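Local coordinates for protein S.cerevisiae chromosome XVI reading frame ORF YPL253c (Saccharomyces cerevisiae, PDB 2O0A) that binds the kinesin-14 motor Kar3 directly, recruits it to microtubules and with it cross-links antiparallel microtubules, its C-terminal domain being a motor fold without a nucleotide-binding site, at residues A[80-86]-A[262-266]; A[107-111]-A[223-229]; A[127-133]-A[167-173]; A[196-200]-A[251-255]. One frame throughout, in Å; residues are numbered along the deposited sequence.

Interaction 1: residues A[80-86]-A[262-266]; sequences YSVYHDM and TKSFF
Residues 80-86 are a piece of helix 72-89, kinked where the backbone N atoms of Val82 and Tyr83 lack a bond to the preceding turn; His84 N, Asp85 N and Met86 N hydrogen-bond to Tyr80 O, Ser81 O and Val82 O. Across from them, 262-266 is extended: it leaves helix 250-261 at Thr262 and runs into the strand continuing to residue 270, with the CA atoms of Tyr83 and Phe265 8.4 Å apart. Tyr80 (chi1 t) starts sideways, but its ring swings inward and sets its edge toward the face of Phe265 (chi1 t): a T-shaped pair, centroids 5.2 Å apart, planes at 71°, Tyr80 CD1 to Phe265 CE1 3.9 Å. Tyr83 (chi1 t) points straight across. Phe265 CB makes a CH-pi contact over the face of the Tyr83 ring, 4.0 Å from its centroid, and Tyr83 CD2 is 3.5 Å from Phe265 CD1. Tyr83 OH reaches past the cluster and hydrogen-bonds to Asn95 O in strand 94-99. Met86, one turn on, brings CE to 4.1 Å from CE of Lys263, whose NZ forms a salt bridge with Glu21. The aromatic cluster joins a helix to the central sheet of this kinesin-like fold. Flat rings fill the buried gap, while tyrosine suits position 83 because its hydroxyl can hydrogen-bond to the carbonyl of Asn95: the contact is held by aromatic packing, with polar groups satisfied by neighbours.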
# COMPACT_ATOMS: atom_id res chain seq x y z
N TYR A 80 3.63 -8.54 -4.52
CA TYR A 80 2.29 -8.10 -4.12
C TYR A 80 1.16 -8.90 -4.76
O TYR A 80 0.07 -9.00 -4.18
CB TYR A 80 2.17 -6.61 -4.49
CG TYR A 80 0.85 -5.97 -4.17
CD1 TYR A 80 0.52 -5.62 -2.87
CD2 TYR A 80 -0.05 -5.68 -5.20
CE1 TYR A 80 -0.69 -5.01 -2.58
CE2 TYR A 80 -1.26 -5.06 -4.91
CZ TYR A 80 -1.56 -4.73 -3.62
OH TYR A 80 -2.77 -4.14 -3.37
N SER A 81 1.42 -9.48 -5.92
CA SER A 81 0.35 -10.06 -6.75
C SER A 81 -0.40 -11.23 -6.11
O SER A 81 -1.59 -11.40 -6.34
CB SER A 81 0.88 -10.47 -8.13
OG SER A 81 1.76 -11.56 -8.00
N VAL A 82 0.27 -12.05 -5.29
CA VAL A 82 -0.44 -13.15 -4.63
C VAL A 82 -1.55 -12.65 -3.68
O VAL A 82 -2.69 -13.14 -3.70
CB VAL A 82 0.54 -14.10 -3.90
CG1 VAL A 82 -0.22 -15.17 -3.15
CG2 VAL A 82 1.54 -14.72 -4.89
N TYR A 83 -1.21 -11.65 -2.86
CA TYR A 83 -2.19 -10.99 -2.01
C TYR A 83 -3.32 -10.35 -2.83
O TYR A 83 -4.51 -10.53 -2.54
CB TYR A 83 -1.46 -9.93 -1.19
CG TYR A 83 -2.33 -8.89 -0.53
CD1 TYR A 83 -3.04 -9.19 0.62
CD2 TYR A 83 -2.43 -7.59 -1.06
CE1 TYR A 83 -3.83 -8.23 1.25
CE2 TYR A 83 -3.21 -6.62 -0.44
CZ TYR A 83 -3.91 -6.94 0.72
OH TYR A 83 -4.67 -6.02 1.38
N HIS A 84 -2.94 -9.58 -3.84
CA HIS A 84 -3.90 -8.91 -4.70
C HIS A 84 -4.86 -9.89 -5.34
O HIS A 84 -6.07 -9.70 -5.28
CB HIS A 84 -3.14 -8.11 -5.76
CG HIS A 84 -4.01 -7.60 -6.86
ND1 HIS A 84 -4.73 -6.43 -6.77
CD2 HIS A 84 -4.28 -8.11 -8.09
CE1 HIS A 84 -5.41 -6.24 -7.89
NE2 HIS A 84 -5.14 -7.24 -8.71
N ASP A 85 -4.31 -10.95 -5.92
CA ASP A 85 -5.12 -11.95 -6.61
C ASP A 85 -6.07 -12.63 -5.64
O ASP A 85 -7.24 -12.84 -5.96
CB ASP A 85 -4.25 -12.99 -7.31
CG ASP A 85 -3.53 -12.45 -8.54
OD1 ASP A 85 -3.87 -11.35 -9.02
OD2 ASP A 85 -2.64 -13.16 -9.04
N MET A 86 -5.58 -12.93 -4.44
CA MET A 86 -6.41 -13.57 -3.42
C MET A 86 -7.59 -12.68 -3.05
O MET A 86 -8.74 -13.15 -3.03
CB MET A 86 -5.58 -13.88 -2.18
CG MET A 86 -6.42 -14.43 -1.04
SD MET A 86 -5.61 -14.33 0.58
CE MET A 86 -5.66 -12.58 0.88
N THR A 262 -11.48 -3.80 5.94
CA THR A 262 -10.89 -4.30 4.69
C THR A 262 -9.64 -5.11 5.02
O THR A 262 -9.11 -5.00 6.14
CB THR A 262 -10.54 -3.15 3.66
OG1 THR A 262 -9.46 -2.35 4.17
CG2 THR A 262 -11.73 -2.24 3.43
N LYS A 263 -9.20 -5.94 4.08
CA LYS A 263 -7.93 -6.64 4.22
C LYS A 263 -6.82 -5.63 4.00
O LYS A 263 -6.91 -4.81 3.10
CB LYS A 263 -7.78 -7.75 3.17
CG LYS A 263 -8.79 -8.88 3.25
CD LYS A 263 -8.50 -9.78 4.43
CE LYS A 263 -7.40 -10.78 4.13
NZ LYS A 263 -7.16 -11.67 5.32
N SER A 264 -5.78 -5.70 4.83
CA SER A 264 -4.68 -4.72 4.79
C SER A 264 -3.32 -5.28 4.39
O SER A 264 -2.98 -6.44 4.63
CB SER A 264 -4.52 -4.01 6.15
OG SER A 264 -5.68 -3.30 6.54
N PHE A 265 -2.53 -4.40 3.80
CA PHE A 265 -1.14 -4.72 3.47
C PHE A 265 -0.36 -3.44 3.73
O PHE A 265 -0.50 -2.46 3.00
CB PHE A 265 -1.08 -5.09 1.97
CG PHE A 265 0.27 -5.61 1.48
CD1 PHE A 265 0.35 -6.89 0.93
CD2 PHE A 265 1.41 -4.79 1.46
CE1 PHE A 265 1.56 -7.38 0.40
CE2 PHE A 265 2.63 -5.28 0.95
CZ PHE A 265 2.70 -6.58 0.42
N PHE A 266 0.47 -3.45 4.78
CA PHE A 266 1.31 -2.27 5.06
C PHE A 266 2.64 -2.42 4.37
O PHE A 266 3.28 -3.47 4.44
CB PHE A 266 1.51 -2.10 6.57
CG PHE A 266 0.29 -1.60 7.29
CD1 PHE A 266 0.13 -0.23 7.55
CD2 PHE A 266 -0.73 -2.48 7.69
CE1 PHE A 266 -1.01 0.23 8.22
CE2 PHE A 266 -1.87 -2.00 8.36
CZ PHE A 266 -2.01 -0.66 8.62

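Interaction 2: residues A[107-111]-A[223-229]; sequences LRESL and FYFIELN
Helix 105-116, through residues 107-111, lies nearly antiparallel (169°) to strand 223-228, their axes 11.1 Å apart at closest approach and the CA atoms of Arg108 and Phe225 8.6 Å apart. Phe223, Phe225 and Glu227, every second strand residue, point to the helix. Leu111 (t, p) lays CD2 on the face of Phe225, 3.6 Å from the ring centroid in a CH-pi contact, and the same CD2 touches the edge of Phe223 at CE2, 3.9 Å. Leu107 CD2 approaches Phe225 CZ to 4.2 Å. In kinesin motors the helix in this position follows the P-loop; here it packs on the central sheet in a domain without a nucleotide site. Beside the apolar patch sits a buried salt bridge. Arg108 NE donates to Glu227 OE1 (2.9 Å, 168°) and Arg108 NH2 to Glu227 OE2 (3.0 Å, 136°), a two-pronged pairing that suits a planar guanidinium facing a carboxylate. Glu227 OE2 also accepts from Asn229 ND2 at 3.2 Å. Arg108 NH1 serves the carbonyls of Phe185 and Cys187, and its NH2 forms a further salt bridge with Asp188, which also takes a hydrogen bond from Asn229 ND2. Ser110, out of reach of the strand, hydrogen-bonds through OG to Asp73 and Ser106 O.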
# COMPACT_ATOMS: atom_id res chain seq x y z
N LEU A 107 5.98 4.63 -7.39
CA LEU A 107 5.25 3.48 -6.84
C LEU A 107 3.79 3.53 -7.27
O LEU A 107 3.20 2.51 -7.67
CB LEU A 107 5.36 3.43 -5.31
CG LEU A 107 4.81 2.14 -4.70
CD1 LEU A 107 5.75 0.92 -4.99
CD2 LEU A 107 4.60 2.30 -3.20
N ARG A 108 3.21 4.73 -7.20
CA ARG A 108 1.85 4.97 -7.65
C ARG A 108 1.67 4.63 -9.14
O ARG A 108 0.74 3.92 -9.51
CB ARG A 108 1.48 6.43 -7.37
CG ARG A 108 0.01 6.74 -7.65
CD ARG A 108 -0.24 8.24 -7.66
NE ARG A 108 0.33 8.85 -6.47
CZ ARG A 108 1.15 9.90 -6.43
NH1 ARG A 108 1.50 10.59 -7.52
NH2 ARG A 108 1.59 10.30 -5.26
N GLU A 109 2.62 5.10 -9.96
CA GLU A 109 2.66 4.82 -11.39
C GLU A 109 2.70 3.31 -11.64
O GLU A 109 1.91 2.77 -12.42
CB GLU A 109 3.92 5.47 -11.94
CG GLU A 109 4.16 5.35 -13.42
CD GLU A 109 5.41 6.11 -13.86
OE1 GLU A 109 6.51 5.84 -13.33
OE2 GLU A 109 5.27 7.00 -14.72
N SER A 110 3.61 2.63 -10.95
CA SER A 110 3.78 1.19 -11.09
C SER A 110 2.54 0.42 -10.68
O SER A 110 2.18 -0.57 -11.32
CB SER A 110 5.00 0.71 -10.31
OG SER A 110 6.17 1.22 -10.95
N LEU A 111 1.88 0.90 -9.63
CA LEU A 111 0.66 0.26 -9.15
C LEU A 111 -0.39 0.29 -10.25
O LEU A 111 -0.99 -0.73 -10.57
CB LEU A 111 0.13 0.97 -7.90
CG LEU A 111 -1.23 0.49 -7.40
CD1 LEU A 111 -1.23 -0.98 -7.00
CD2 LEU A 111 -1.66 1.36 -6.24
N PHE A 223 -10.65 -1.52 -3.80
CA PHE A 223 -9.25 -1.49 -3.39
C PHE A 223 -8.86 -0.06 -3.04
O PHE A 223 -9.18 0.86 -3.79
CB PHE A 223 -8.37 -2.00 -4.54
CG PHE A 223 -6.91 -1.69 -4.35
CD1 PHE A 223 -6.21 -2.29 -3.32
CD2 PHE A 223 -6.26 -0.78 -5.20
CE1 PHE A 223 -4.86 -2.00 -3.10
CE2 PHE A 223 -4.90 -0.47 -5.00
CZ PHE A 223 -4.19 -1.08 -3.94
N TYR A 224 -8.15 0.13 -1.92
CA TYR A 224 -7.71 1.45 -1.49
C TYR A 224 -6.21 1.49 -1.39
O TYR A 224 -5.63 0.68 -0.67
CB TYR A 224 -8.31 1.84 -0.13
CG TYR A 224 -9.81 1.73 -0.09
CD1 TYR A 224 -10.61 2.86 -0.28
CD2 TYR A 224 -10.42 0.49 0.15
CE1 TYR A 224 -12.01 2.75 -0.24
CE2 TYR A 224 -11.82 0.39 0.18
CZ TYR A 224 -12.58 1.51 -0.02
OH TYR A 224 -13.96 1.41 0.03
N PHE A 225 -5.59 2.43 -2.10
CA PHE A 225 -4.16 2.69 -1.98
C PHE A 225 -3.97 3.96 -1.19
O PHE A 225 -4.37 5.05 -1.62
CB PHE A 225 -3.55 2.79 -3.37
CG PHE A 225 -2.09 3.14 -3.39
CD1 PHE A 225 -1.16 2.40 -2.67
CD2 PHE A 225 -1.63 4.16 -4.21
CE1 PHE A 225 0.21 2.70 -2.72
CE2 PHE A 225 -0.26 4.47 -4.28
CZ PHE A 225 0.66 3.74 -3.53
N ILE A 226 -3.39 3.82 -0.00
CA ILE A 226 -3.20 4.93 0.92
C ILE A 226 -1.73 5.34 0.88
O ILE A 226 -0.86 4.49 1.03
CB ILE A 226 -3.62 4.54 2.35
CG1 ILE A 226 -5.09 4.13 2.40
CG2 ILE A 226 -3.25 5.65 3.34
CD1 ILE A 226 -6.07 5.22 1.94
N GLU A 227 -1.46 6.63 0.64
CA GLU A 227 -0.10 7.13 0.63
C GLU A 227 0.11 8.06 1.81
O GLU A 227 -0.54 9.10 1.93
CB GLU A 227 0.22 7.85 -0.68
CG GLU A 227 0.30 6.91 -1.87
CD GLU A 227 0.47 7.65 -3.17
OE1 GLU A 227 -0.55 8.03 -3.78
OE2 GLU A 227 1.61 7.84 -3.59
N LEU A 228 1.02 7.66 2.69
CA LEU A 228 1.46 8.52 3.78
C LEU A 228 2.94 8.78 3.50
O LEU A 228 3.78 7.99 3.89
CB LEU A 228 1.24 7.82 5.12
CG LEU A 228 -0.22 7.60 5.52
CD1 LEU A 228 -0.35 6.51 6.54
CD2 LEU A 228 -0.84 8.93 5.99
N ASN A 229 3.23 9.87 2.81
CA ASN A 229 4.52 9.98 2.11
C ASN A 229 5.49 11.02 2.68
O ASN A 229 6.45 11.42 2.01
CB ASN A 229 4.33 10.18 0.59
CG ASN A 229 3.79 8.93 -0.13
OD1 ASN A 229 3.55 7.86 0.47
ND2 ASN A 229 3.60 9.07 -1.44

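Interaction 3: residues A[127-133]-A[167-173]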
# COMPACT_ATOMS: atom_id res chain seq x y z
N VAL A 127 -14.07 -4.24 -15.42
CA VAL A 127 -13.96 -2.82 -15.75
C VAL A 127 -13.46 -2.12 -14.49
O VAL A 127 -13.94 -2.36 -13.38
CB VAL A 127 -15.30 -2.21 -16.21
CG1 VAL A 127 -15.17 -0.69 -16.40
CG2 VAL A 127 -15.72 -2.83 -17.54
N ILE A 128 -12.44 -1.29 -14.67
CA ILE A 128 -11.68 -0.72 -13.55
C ILE A 128 -11.88 0.79 -13.48
O ILE A 128 -11.72 1.49 -14.49
CB ILE A 128 -10.16 -1.06 -13.70
CG1 ILE A 128 -9.98 -2.58 -13.74
CG2 ILE A 128 -9.35 -0.44 -12.56
CD1 ILE A 128 -8.57 -3.04 -14.04
N THR A 129 -12.25 1.28 -12.30
CA THR A 129 -12.37 2.73 -12.09
C THR A 129 -11.36 3.23 -11.07
O THR A 129 -10.83 2.46 -10.28
CB THR A 129 -13.76 3.11 -11.56
OG1 THR A 129 -13.89 2.70 -10.20
CG2 THR A 129 -14.84 2.44 -12.38
N LEU A 130 -11.11 4.53 -11.11
CA LEU A 130 -10.18 5.15 -10.17
C LEU A 130 -10.64 6.53 -9.73
O LEU A 130 -11.13 7.31 -10.54
CB LEU A 130 -8.77 5.20 -10.79
CG LEU A 130 -7.59 5.63 -9.90
CD1 LEU A 130 -6.28 4.91 -10.27
CD2 LEU A 130 -7.40 7.15 -9.94
N GLN A 131 -10.47 6.78 -8.44
CA GLN A 131 -10.56 8.13 -7.86
C GLN A 131 -9.30 8.38 -7.07
O GLN A 131 -8.68 7.44 -6.59
CB GLN A 131 -11.76 8.23 -6.93
CG GLN A 131 -13.09 8.02 -7.64
CD GLN A 131 -14.22 7.88 -6.68
OE1 GLN A 131 -14.40 6.83 -6.05
NE2 GLN A 131 -15.01 8.93 -6.55
N PHE A 132 -8.93 9.64 -6.92
CA PHE A 132 -7.67 9.99 -6.25
C PHE A 132 -7.88 11.33 -5.58
O PHE A 132 -8.10 12.33 -6.25
CB PHE A 132 -6.55 10.03 -7.31
CG PHE A 132 -5.17 10.36 -6.79
CD1 PHE A 132 -4.84 10.29 -5.44
CD2 PHE A 132 -4.18 10.70 -7.70
CE1 PHE A 132 -3.54 10.60 -5.00
CE2 PHE A 132 -2.88 10.99 -7.27
CZ PHE A 132 -2.57 10.95 -5.94
N VAL A 133 -7.84 11.33 -4.25
CA VAL A 133 -7.96 12.56 -3.47
C VAL A 133 -6.78 12.72 -2.52
O VAL A 133 -6.07 11.76 -2.25
CB VAL A 133 -9.28 12.61 -2.65
CG1 VAL A 133 -10.49 12.47 -3.56
CG2 VAL A 133 -9.28 11.53 -1.58
N LEU A 167 -16.18 8.20 -2.05
CA LEU A 167 -15.51 9.44 -2.36
C LEU A 167 -16.40 10.23 -3.30
O LEU A 167 -16.82 9.73 -4.35
CB LEU A 167 -14.14 9.17 -3.01
CG LEU A 167 -12.92 8.83 -2.15
CD1 LEU A 167 -13.11 7.62 -1.24
CD2 LEU A 167 -11.72 8.61 -3.06
N ASP A 168 -16.73 11.45 -2.89
CA ASP A 168 -17.38 12.39 -3.78
C ASP A 168 -16.23 13.16 -4.41
O ASP A 168 -15.72 14.13 -3.84
CB ASP A 168 -18.31 13.31 -2.97
CG ASP A 168 -18.98 14.37 -3.80
OD1 ASP A 168 -18.75 14.45 -5.03
OD2 ASP A 168 -19.76 15.15 -3.20
N SER A 169 -15.78 12.63 -5.55
CA SER A 169 -14.65 13.17 -6.29
C SER A 169 -14.71 12.57 -7.67
O SER A 169 -15.43 11.59 -7.91
CB SER A 169 -13.33 12.82 -5.60
OG SER A 169 -12.99 11.45 -5.80
N LYS A 170 -13.95 13.16 -8.59
CA LYS A 170 -13.93 12.71 -9.98
C LYS A 170 -13.56 11.24 -10.09
O LYS A 170 -12.55 10.80 -9.52
CB LYS A 170 -12.94 13.55 -10.77
CG LYS A 170 -12.80 13.16 -12.23
CD LYS A 170 -14.08 13.40 -13.02
CE LYS A 170 -13.95 12.84 -14.43
NZ LYS A 170 -12.73 13.36 -15.13
N LEU A 171 -14.37 10.50 -10.85
CA LEU A 171 -14.13 9.08 -11.11
C LEU A 171 -13.85 8.87 -12.59
O LEU A 171 -14.57 9.38 -13.46
CB LEU A 171 -15.34 8.25 -10.68
CG LEU A 171 -15.23 6.73 -10.83
CD1 LEU A 171 -15.98 5.98 -9.76
CD2 LEU A 171 -15.66 6.26 -12.22
N VAL A 172 -12.80 8.11 -12.87
CA VAL A 172 -12.41 7.79 -14.24
C VAL A 172 -12.49 6.28 -14.45
O VAL A 172 -12.07 5.50 -13.60
CB VAL A 172 -10.99 8.28 -14.56
CG1 VAL A 172 -10.58 7.89 -15.97
CG2 VAL A 172 -10.89 9.81 -14.37
N ILE A 173 -13.03 5.88 -15.59
CA ILE A 173 -12.96 4.49 -16.02
C ILE A 173 -11.68 4.30 -16.83
O ILE A 173 -11.48 4.98 -17.83
CB ILE A 173 -14.20 4.10 -16.83
CG1 ILE A 173 -15.44 4.23 -15.94
CG2 ILE A 173 -14.03 2.69 -17.36
CD1 ILE A 173 -16.76 4.02 -16.66
O HOH W 1 -16.41 6.21 -4.26
O HOH W 2 -10.90 11.70 -7.69
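Gln131 lays its side chain along the backbone of 167-173, CG packing 3.8 Å from CB of Leu171 and 3.4 Å from Lys170 O. The strand carrying it, 126-136, belongs to the central mixed sheet of the motor fold, and residues 172-173 add to it as an antiparallel neighbour. Pairing is short: Leu130 and Val172 form a hydrogen-bonded pair (Leu130 N to Val172 O 2.8 Å, Val172 N to Leu130 O 3.0 Å), and Thr129 with Ile173 a non-hydrogen-bonded one. Thr129, Val172 and Ile173 are beta-branched, which suits extended backbone; Val127 CG1 also meets Ile173 CG2 at 3.7 Å. Past the Leu130-Val172 pair, toward Ser169, the glutamine supplies the direct hydrogen bonds, since an amide long enough to leave its own strand can satisfy stray carbonyls: Gln131 NE2 donates to both Leu167 O and Ser169 O, each 3.0 Å away. Gln131 OE1 accepts from water 1 at 2.8 Å, which in turn receives Leu167 N at 3.0 Å. Val133 CG1 closes the apolar end against Leu167 CD2, 4.1 Å. Water 2 fills the space between the backbones here: it accepts from Phe132 N at 3.0 Å, lies 2.8 Å from Ser169 OG and donates to Lys170 O at 2.6 Å.

Interaction 4: residues A[196-200]-A[251-255]; sequences SGMGI and IALVL
Here a helix packs on the central sheet of the kinesin-like motor fold: 251-255, from helix 250-261, crosses strand 197-200 at 44°, with the axes 10.1 Å apart at closest approach. The register sets CA of Met198 7.1 Å from CA of Ile251, and CA of Ile200 9.2 Å from CA of Val254. The backbone contribution comes from Gly197, whose phi/psi of 153/-147 would jam a CB against the carbonyl of Ser196; with no side chain there, CD1 of Ile251 comes to 4.1 Å from Gly197 CA. The Gly197 carbonyl accepts a hydrogen bond from Ser233 OG. Everything else across the interface is apolar packing. Ile200 (m, t) brings CD1 to 4.1 Å from CG1 of Val254, which points straight at the strand with chi1 t. The CA-to-CB bonds of Ile251 and Leu255 run sideways, but their outer atoms turn to Met198. Branched aliphatic groups suit this buried layer, where Leu255 also touches Phe237 and Ile241 of helix 231-243. Met198, unbranched and flexible, reaches out from the strand with chi1 and chi2 t and chi3 p. Met198 SD lies 3.8 Å from Leu255 CG, while Met198 CE sits 3.7 Å from Val254 CG1 and 4.0 Å from Ile251 CG1.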
# COMPACT_ATOMS: atom_id res chain seq x y z
N SER A 196 1.74 18.06 4.82
CA SER A 196 1.20 16.91 5.56
C SER A 196 -0.18 16.48 5.08
O SER A 196 -1.00 17.31 4.67
CB SER A 196 1.17 17.21 7.06
OG SER A 196 0.38 16.25 7.75
N GLY A 197 -0.43 15.18 5.16
CA GLY A 197 -1.74 14.62 4.89
C GLY A 197 -1.68 13.19 4.41
O GLY A 197 -0.80 12.42 4.78
N MET A 198 -2.62 12.84 3.54
CA MET A 198 -2.75 11.46 3.11
C MET A 198 -3.39 11.41 1.74
O MET A 198 -4.44 12.00 1.50
CB MET A 198 -3.61 10.71 4.12
CG MET A 198 -3.79 9.22 3.83
SD MET A 198 -4.66 8.37 5.16
CE MET A 198 -6.32 8.95 4.88
N GLY A 199 -2.75 10.69 0.82
CA GLY A 199 -3.40 10.41 -0.45
C GLY A 199 -4.28 9.17 -0.35
O GLY A 199 -3.94 8.21 0.34
N ILE A 200 -5.42 9.21 -1.03
CA ILE A 200 -6.31 8.06 -1.12
C ILE A 200 -6.64 7.80 -2.57
O ILE A 200 -7.22 8.65 -3.25
CB ILE A 200 -7.65 8.25 -0.38
CG1 ILE A 200 -7.41 8.63 1.09
CG2 ILE A 200 -8.51 7.00 -0.51
CD1 ILE A 200 -8.67 9.17 1.78
N ILE A 251 -8.83 11.86 8.32
CA ILE A 251 -7.72 10.93 8.12
C ILE A 251 -7.78 9.74 9.09
O ILE A 251 -7.67 8.58 8.67
CB ILE A 251 -6.35 11.66 8.17
CG1 ILE A 251 -6.13 12.42 6.85
CG2 ILE A 251 -5.20 10.68 8.44
CD1 ILE A 251 -5.08 13.52 6.92
N ALA A 252 -7.99 10.01 10.38
CA ALA A 252 -8.05 8.93 11.35
C ALA A 252 -9.24 8.02 11.09
O ALA A 252 -9.13 6.79 11.21
CB ALA A 252 -8.11 9.48 12.77
N LEU A 253 -10.37 8.61 10.70
CA LEU A 253 -11.58 7.84 10.41
C LEU A 253 -11.39 6.93 9.19
O LEU A 253 -11.82 5.77 9.20
CB LEU A 253 -12.80 8.76 10.25
CG LEU A 253 -13.30 9.47 11.51
CD1 LEU A 253 -14.52 10.33 11.19
CD2 LEU A 253 -13.63 8.51 12.65
N VAL A 254 -10.73 7.44 8.14
CA VAL A 254 -10.39 6.61 6.97
C VAL A 254 -9.52 5.40 7.35
O VAL A 254 -9.84 4.26 7.02
CB VAL A 254 -9.68 7.42 5.86
CG1 VAL A 254 -9.11 6.48 4.78
CG2 VAL A 254 -10.63 8.41 5.25
N LEU A 255 -8.43 5.68 8.07
CA LEU A 255 -7.49 4.64 8.47
C LEU A 255 -8.14 3.60 9.39
O LEU A 255 -7.99 2.40 9.19
CB LEU A 255 -6.26 5.27 9.12
CG LEU A 255 -5.38 6.03 8.13
CD1 LEU A 255 -4.39 6.93 8.86
CD2 LEU A 255 -4.66 5.05 7.23

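Interaction 1 opens first, in helix 72-89, and closes last, at strand 265-270, so its loop encloses the other three. Within it, interaction 2 opens at 107-111; interaction 3 then opens at 127-133 and closes at 167-173, before 196-200 begins interaction 4. Segment 223-229 closes interaction 2 ahead of 251-255, so interactions 2 and 4 cross, whereas 3 nests inside 2. All four reach the same sheet. Interactions 2 and 4 bring helices to opposite faces of neighbouring strands 221-228 and 197-207; interaction 3 extends the sheet beyond 126-136. Tyr80 OH lies 3.0 Å from Phe223 CE1, joining interactions 1 and 2.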